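Local coordinates for protein NADH oxidoreductase (PDB 3PI7) that probably binds NADPH and acts as an NAD(P)H-dependent oxidoreductase, perhaps as a quinone reductase, at residues E86-I91 with D142-I147; G105-F110 with I132-T137; R191-V196 with E227-E232. One frame throughout, in Å; residues are numbered along the deposited sequence. Where two conformers were deposited one is given.

Interaction 1 of 3, residues E86-I91 with D142-I147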
# COMPACT_ATOMS: atom_id res chain seq x y z
N GLU A 86 -7.56 -25.97 -11.32
CA GLU A 86 -6.75 -27.06 -10.82
C GLU A 86 -7.50 -28.38 -10.70
O GLU A 86 -8.71 -28.42 -10.59
CB GLU A 86 -6.08 -26.73 -9.45
CG GLU A 86 -6.92 -26.87 -8.20
CD GLU A 86 -6.28 -26.57 -6.85
OE1 GLU A 86 -5.09 -26.90 -6.61
OE2 GLU A 86 -7.02 -26.03 -5.99
N GLY A 87 -6.72 -29.45 -10.60
CA GLY A 87 -7.30 -30.75 -10.35
C GLY A 87 -6.24 -31.80 -10.21
O GLY A 87 -5.04 -31.51 -10.02
N VAL A 88 -6.69 -33.04 -10.32
CA VAL A 88 -5.81 -34.18 -10.28
C VAL A 88 -6.22 -35.08 -11.44
O VAL A 88 -7.41 -35.23 -11.76
CB VAL A 88 -5.84 -34.91 -8.91
CG1 VAL A 88 -7.22 -35.50 -8.63
CG2 VAL A 88 -4.76 -36.00 -8.82
N GLY A 89 -5.23 -35.72 -12.02
CA GLY A 89 -5.55 -36.65 -13.09
C GLY A 89 -4.33 -37.34 -13.59
O GLY A 89 -3.24 -37.15 -13.06
N THR A 90 -4.49 -38.11 -14.66
CA THR A 90 -3.38 -38.86 -15.23
C THR A 90 -3.03 -38.27 -16.57
O THR A 90 -3.91 -38.03 -17.37
CB THR A 90 -3.74 -40.33 -15.34
OG1 THR A 90 -3.89 -40.84 -14.00
CG2 THR A 90 -2.66 -41.15 -16.04
N ILE A 91 -1.74 -38.08 -16.81
CA ILE A 91 -1.29 -37.54 -18.11
C ILE A 91 -1.36 -38.63 -19.18
O ILE A 91 -0.71 -39.67 -19.05
CB ILE A 91 0.12 -36.93 -18.01
CG1 ILE A 91 0.06 -35.68 -17.06
CG2 ILE A 91 0.58 -36.52 -19.44
CD1 ILE A 91 1.34 -35.22 -16.56
N ASP A 142 -6.32 -35.69 -2.24
CA ASP A 142 -5.33 -34.73 -1.72
C ASP A 142 -4.71 -33.99 -2.94
O ASP A 142 -4.52 -32.76 -2.91
CB ASP A 142 -4.29 -35.45 -0.85
CG ASP A 142 -4.88 -35.90 0.48
OD1 ASP A 142 -5.75 -35.17 1.03
OD2 ASP A 142 -4.49 -37.00 0.97
N GLY A 143 -4.54 -34.74 -4.03
CA GLY A 143 -4.01 -34.22 -5.28
C GLY A 143 -4.85 -33.15 -5.94
O GLY A 143 -4.28 -32.25 -6.55
N ALA A 144 -6.19 -33.21 -5.86
CA ALA A 144 -7.03 -32.27 -6.58
C ALA A 144 -6.97 -30.86 -6.03
O ALA A 144 -7.26 -29.93 -6.76
CB ALA A 144 -8.48 -32.74 -6.62
N ALA A 145 -6.57 -30.70 -4.77
CA ALA A 145 -6.48 -29.40 -4.13
C ALA A 145 -5.07 -29.16 -3.54
O ALA A 145 -4.92 -28.36 -2.63
CB ALA A 145 -7.54 -29.30 -3.05
N MSE A 146 -4.06 -29.85 -4.10
CA MSE A 146 -2.68 -29.78 -3.60
C MSE A 146 -1.96 -28.49 -4.02
O MSE A 146 -0.98 -28.13 -3.35
CB MSE A 146 -1.87 -31.03 -4.05
CG MSE A 146 -0.44 -31.08 -3.51
SE MSE A 146 0.61 -32.58 -4.17
CE MSE A 146 -0.24 -33.96 -3.04
N ILE A 147 -2.38 -27.82 -5.07
CA ILE A 147 -1.62 -26.64 -5.50
C ILE A 147 -2.07 -25.30 -4.98
O ILE A 147 -1.26 -24.65 -4.33
CB ILE A 147 -1.54 -26.62 -7.07
CG1 ILE A 147 -0.75 -27.84 -7.58
CG2 ILE A 147 -0.94 -25.28 -7.61
CD1 ILE A 147 -0.87 -28.04 -9.07
O HOH W 1 -4.04 -29.52 -7.46
O HOH W 2 -6.08 -26.03 -3.45
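V88 and E86 point from the same side of strand 86-94 toward the turn that follows helix 140-143. The strand belongs to the curled sheet of the GroES-like fold of this reductase family. The second segment passes over it as a type I beta turn from G143 to M146. V88 packs by its branches. CG1 meets the methyl CB of A144 at 3.6 Å. CG2 lies over the backbone of G143, with its nearest atom, G143 CA, at 4.0 Å. The lack of a side chain at G143 matters, because a CB there would clash with V88 CG2. Between the two side chains the strand is bare at G87, and G87 CA comes 3.7 Å from A144 O. E86 sends its chain past I147 in the opposite direction. Its CG sits between the backbone N and the carbonyl carbon (chi1 80°), and the chain is extended beyond it. CG thus touches A144 O at 3.4 Å, and the carboxylate reaches the loop beyond. This buried group has several partners. N62 ND2, just before helix 63-69, binds OE2, and V148 N, at the start of helix 148-163, binds OE1. A water links E86 OE2 to A145 O, with both arms 2.7 Å long. I147 N adds a weak bond to E86 OE1, 3.2 Å long and bent to 134° at the hydrogen.

Interaction 2 of 3, residues G105-F110 with I132-T137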
# COMPACT_ATOMS: atom_id res chain seq x y z
N GLY A 105 1.72 -40.76 -18.43
CA GLY A 105 1.38 -41.90 -17.59
C GLY A 105 1.32 -41.57 -16.12
O GLY A 105 0.81 -42.36 -15.33
N LYS A 106 1.89 -40.41 -15.72
CA LYS A 106 1.96 -40.07 -14.31
C LYS A 106 0.69 -39.41 -13.85
O LYS A 106 0.02 -38.72 -14.61
CB LYS A 106 3.18 -39.17 -14.03
CG LYS A 106 4.46 -39.98 -14.17
CD LYS A 106 5.73 -39.17 -13.94
CE LYS A 106 6.93 -40.10 -13.98
NZ LYS A 106 8.02 -39.57 -14.86
N ARG A 107 0.33 -39.71 -12.61
CA ARG A 107 -0.80 -39.12 -11.94
C ARG A 107 -0.28 -37.85 -11.30
O ARG A 107 0.73 -37.88 -10.60
CB ARG A 107 -1.31 -40.11 -10.93
CG ARG A 107 -2.36 -39.60 -10.01
CD ARG A 107 -2.63 -40.74 -9.05
NE ARG A 107 -1.54 -40.99 -8.08
CZ ARG A 107 -1.76 -41.10 -6.78
NH1 ARG A 107 -3.00 -40.98 -6.30
NH2 ARG A 107 -0.75 -41.30 -5.94
N VAL A 108 -0.92 -36.72 -11.62
CA VAL A 108 -0.42 -35.43 -11.20
C VAL A 108 -1.49 -34.55 -10.62
O VAL A 108 -2.65 -34.63 -11.02
CB VAL A 108 0.24 -34.65 -12.40
CG1 VAL A 108 1.51 -35.31 -12.91
CG2 VAL A 108 -0.77 -34.41 -13.54
N ALA A 109 -1.07 -33.67 -9.72
CA ALA A 109 -1.87 -32.51 -9.34
C ALA A 109 -1.53 -31.49 -10.40
O ALA A 109 -0.36 -31.44 -10.83
CB ALA A 109 -1.46 -32.02 -7.96
N PHE A 110 -2.48 -30.70 -10.90
CA PHE A 110 -2.09 -29.77 -11.94
C PHE A 110 -2.82 -28.44 -11.81
O PHE A 110 -3.91 -28.39 -11.26
CB PHE A 110 -2.33 -30.36 -13.33
CG PHE A 110 -3.78 -30.60 -13.64
CD1 PHE A 110 -4.39 -31.79 -13.28
CD2 PHE A 110 -4.52 -29.64 -14.31
CE1 PHE A 110 -5.76 -32.00 -13.54
CE2 PHE A 110 -5.88 -29.84 -14.55
CZ PHE A 110 -6.48 -31.03 -14.18
N ILE A 132 2.43 -31.64 -10.64
CA ILE A 132 3.19 -32.24 -9.54
C ILE A 132 2.93 -33.72 -9.57
O ILE A 132 1.82 -34.13 -9.21
CB ILE A 132 2.82 -31.63 -8.15
CG1 ILE A 132 3.04 -30.11 -8.08
CG2 ILE A 132 3.49 -32.40 -7.01
CD1 ILE A 132 2.47 -29.46 -6.80
N PRO A 133 3.89 -34.55 -10.02
CA PRO A 133 3.66 -35.99 -9.99
C PRO A 133 3.43 -36.40 -8.55
O PRO A 133 4.17 -36.00 -7.64
CB PRO A 133 4.93 -36.58 -10.60
CG PRO A 133 5.57 -35.43 -11.36
CD PRO A 133 5.25 -34.24 -10.49
N LEU A 134 2.35 -37.10 -8.32
CA LEU A 134 2.09 -37.47 -6.95
C LEU A 134 2.86 -38.69 -6.58
O LEU A 134 3.09 -39.59 -7.43
CB LEU A 134 0.60 -37.70 -6.73
CG LEU A 134 -0.36 -36.59 -7.12
CD1 LEU A 134 -1.79 -37.04 -6.90
CD2 LEU A 134 -0.08 -35.32 -6.35
N LEU A 135 3.27 -38.75 -5.31
CA LEU A 135 3.91 -39.94 -4.75
C LEU A 135 2.91 -41.08 -4.93
O LEU A 135 1.71 -40.84 -4.83
CB LEU A 135 4.24 -39.68 -3.28
CG LEU A 135 4.84 -40.82 -2.47
CD1 LEU A 135 6.29 -41.09 -2.87
CD2 LEU A 135 4.78 -40.49 -1.02
N ASP A 136 3.40 -42.29 -5.24
CA ASP A 136 2.55 -43.47 -5.52
C ASP A 136 1.51 -43.79 -4.42
O ASP A 136 0.44 -44.30 -4.74
CB ASP A 136 3.44 -44.70 -5.75
CG ASP A 136 4.31 -45.05 -4.56
OD1 ASP A 136 5.13 -44.19 -4.14
OD2 ASP A 136 4.19 -46.18 -4.05
N THR A 137 1.82 -43.43 -3.15
CA THR A 137 0.98 -43.70 -1.98
C THR A 137 0.09 -42.49 -1.56
O THR A 137 -0.71 -42.62 -0.63
CB THR A 137 1.86 -44.16 -0.83
OG1 THR A 137 2.83 -43.16 -0.51
CG2 THR A 137 2.56 -45.47 -1.14
O HOH W 3 1.29 -41.35 -8.27
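The guanidinium of R107 carries L134 CD1 over the centre of one face, 4.0 Å above the plane. A water sits in plane at its edge. This water accepts from R107 NE at 2.9 Å and donates to L134 O. Near the plane, also at the edge, L135 O lies 2.7 Å from R107 NH2. The two side chains cross at about a right angle. R107 has CG anti to the backbone N (chi1 172°), and the bend at chi3 (71°) places NE 4.1 Å from L134 CD1. Beyond the segments, NH1 makes a salt bridge with D140 and NH2 bonds V138 O. An alanine at R107 would probably cost D140 this salt bridge and leave L134 CD1 without the guanidinium against it. Behind this group, strands 107-111 and 131-133 pair antiparallel in the sheet of the GroES-like domain. A109 and I132 form a hydrogen-bonded pair, in which I132 N donates to A109 O at 2.8 Å and A109 N to I132 O. V108 and P133 are the adjacent non-hydrogen-bonded pair, and there V108 CG1 packs on P133 CA. The chain then leaves the strand, but L134 N still bonds R107 O at 2.9 Å and nearly straight (173°). L134 divides its branches: CD1 goes to R107, while CD2 meets A109 CB at 3.9 Å.

Interaction 3 of 3, residues R191-V196 with E227-E232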
# COMPACT_ATOMS: atom_id res chain seq x y z
N ARG A 191 -0.34 -16.80 16.23
CA ARG A 191 -1.66 -16.51 16.79
C ARG A 191 -2.56 -15.84 15.78
O ARG A 191 -2.60 -14.63 15.67
CB ARG A 191 -1.49 -15.63 18.02
CG ARG A 191 -0.78 -16.37 19.13
CD ARG A 191 -0.41 -15.44 20.27
NE ARG A 191 -1.59 -14.90 20.96
CZ ARG A 191 -2.22 -15.51 21.96
NH1 ARG A 191 -1.82 -16.71 22.37
NH2 ARG A 191 -3.27 -14.94 22.54
N PRO A 192 -3.37 -16.64 15.08
CA PRO A 192 -4.22 -16.06 14.04
C PRO A 192 -5.39 -15.30 14.63
O PRO A 192 -6.03 -15.75 15.57
CB PRO A 192 -4.71 -17.28 13.25
CG PRO A 192 -3.78 -18.39 13.62
CD PRO A 192 -3.38 -18.11 15.03
N ILE A 193 -5.69 -14.16 14.02
CA ILE A 193 -6.85 -13.35 14.37
C ILE A 193 -7.69 -13.41 13.13
O ILE A 193 -7.25 -12.90 12.11
CB ILE A 193 -6.44 -11.91 14.75
CG1 ILE A 193 -5.55 -11.88 16.01
CG2 ILE A 193 -7.67 -10.97 14.88
CD1 ILE A 193 -4.66 -10.56 16.06
N VAL A 194 -8.89 -14.02 13.19
CA VAL A 194 -9.63 -14.14 11.96
C VAL A 194 -11.03 -13.61 12.12
O VAL A 194 -11.58 -13.62 13.21
CB VAL A 194 -9.65 -15.60 11.40
CG1 VAL A 194 -8.23 -16.16 11.25
CG2 VAL A 194 -10.51 -16.53 12.24
N THR A 195 -11.61 -13.14 11.02
CA THR A 195 -12.99 -12.66 11.05
C THR A 195 -13.90 -13.63 10.29
O THR A 195 -13.50 -14.21 9.27
CB THR A 195 -13.11 -11.24 10.46
OG1 THR A 195 -12.85 -11.34 9.07
CG2 THR A 195 -12.17 -10.22 11.15
N VAL A 196 -15.12 -13.81 10.80
CA VAL A 196 -16.18 -14.63 10.20
C VAL A 196 -17.49 -13.84 10.12
O VAL A 196 -17.60 -12.79 10.74
CB VAL A 196 -16.39 -15.96 10.98
CG1 VAL A 196 -15.15 -16.82 10.94
CG2 VAL A 196 -16.83 -15.70 12.42
N GLU A 227 -9.60 -3.70 20.81
CA GLU A 227 -9.09 -4.37 22.01
C GLU A 227 -8.14 -5.49 21.61
O GLU A 227 -7.06 -5.62 22.18
CB GLU A 227 -10.24 -4.92 22.86
CG GLU A 227 -11.02 -3.84 23.61
CD GLU A 227 -12.26 -4.37 24.31
OE1 GLU A 227 -12.32 -5.59 24.57
OE2 GLU A 227 -13.13 -3.55 24.67
N VAL A 228 -8.51 -6.25 20.58
CA VAL A 228 -7.66 -7.36 20.13
C VAL A 228 -6.36 -6.82 19.49
O VAL A 228 -5.29 -7.38 19.71
CB VAL A 228 -8.45 -8.29 19.16
CG1 VAL A 228 -7.53 -9.38 18.59
CG2 VAL A 228 -9.63 -8.93 19.91
N MSE A 229 -6.46 -5.77 18.66
CA MSE A 229 -5.27 -5.18 18.05
C MSE A 229 -4.31 -4.68 19.11
O MSE A 229 -3.12 -4.87 18.95
CB MSE A 229 -5.61 -4.01 17.12
CG MSE A 229 -6.43 -4.41 15.94
SE MSE A 229 -5.67 -5.74 14.83
CE MSE A 229 -6.69 -7.29 15.45
N LYS A 230 -4.83 -4.07 20.19
CA LYS A 230 -3.96 -3.56 21.26
C LYS A 230 -3.28 -4.73 21.98
O LYS A 230 -2.09 -4.66 22.27
CB LYS A 230 -4.77 -2.70 22.25
CG LYS A 230 -3.91 -2.03 23.33
CD LYS A 230 -4.70 -1.07 24.22
CE LYS A 230 -3.91 -0.61 25.44
NZ LYS A 230 -2.83 0.36 25.10
N ALA A 231 -4.05 -5.79 22.24
CA ALA A 231 -3.56 -6.95 23.00
C ALA A 231 -2.54 -7.78 22.21
O ALA A 231 -1.54 -8.26 22.78
CB ALA A 231 -4.74 -7.81 23.42
N GLU A 232 -2.75 -7.91 20.90
CA GLU A 232 -1.95 -8.85 20.08
C GLU A 232 -0.88 -8.19 19.23
O GLU A 232 0.08 -8.87 18.87
CB GLU A 232 -2.88 -9.66 19.17
CG GLU A 232 -3.84 -10.58 19.92
CD GLU A 232 -3.24 -11.75 20.67
OE1 GLU A 232 -2.09 -12.14 20.37
OE2 GLU A 232 -3.95 -12.31 21.55
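R191 grips the carboxylate of E232 side-on, with NE on one oxygen and NH2 on the other. NE to OE1 and NH2 to OE2 are both 2.9 Å. The second bond is nearly straight at 172° and uses the syn lone pair of OE2. OE1 is met on its syn side too, but somewhat out of the carboxylate plane. The guanidinium and carboxylate are nearly coplanar, 17° apart, although the two side chains cross at about a right angle. Both chains bend to make this fit. R191 turns at chi3 (66°), and E232 turns at chi2, which swings its CD away from an extended course. E232 OE2 also takes a bond from H212 NE2, so this oxygen serves two partners. Two residues along the strand from R191, buried I193 faces the helix. Its CD1 ends against E232 CB at 3.7 Å, so the aliphatic root of the glutamate packs while its tip pairs. I193 and V228 meet tip to tip, CD1 to CG1 at 4.0 Å. M229 starts off to one side, but its bends at chi2 and chi3 bring CE back to I193 CG2, at 3.9 Å. Helix 221-232 runs antiparallel to the strand segment, with the axes 11.0 Å apart. It leads from the edge strand 212-215 back to strand 236-239 and passes over strand 191-196 on the way. This is the central crossover of a Rossmann fold, here with strand order 3-2-1-4-5-6.

From the N terminus, strand 86-94 opens the loop of interaction 1. Segment 105-110 follows within it and opens the shorter loop of interaction 2, which closes at 132-137. Interaction 1 then closes at 142-147, so the second contact nests wholly in the first. The two touch directly: strands 86-94 and 107-111 are neighbours in one sheet, and G89 O lies 2.8 Å from V108 N. Interaction 2 joins strand 131-133 to strand 107-111 of the GroES-like domain, and interaction 1 sets the turn after helix 140-143 against strand 86-94. Interaction 3 comes later in series, in the Rossmann domain. Its centre is about 34 Å from that of interaction 1, on the opposite side of the chain's centre.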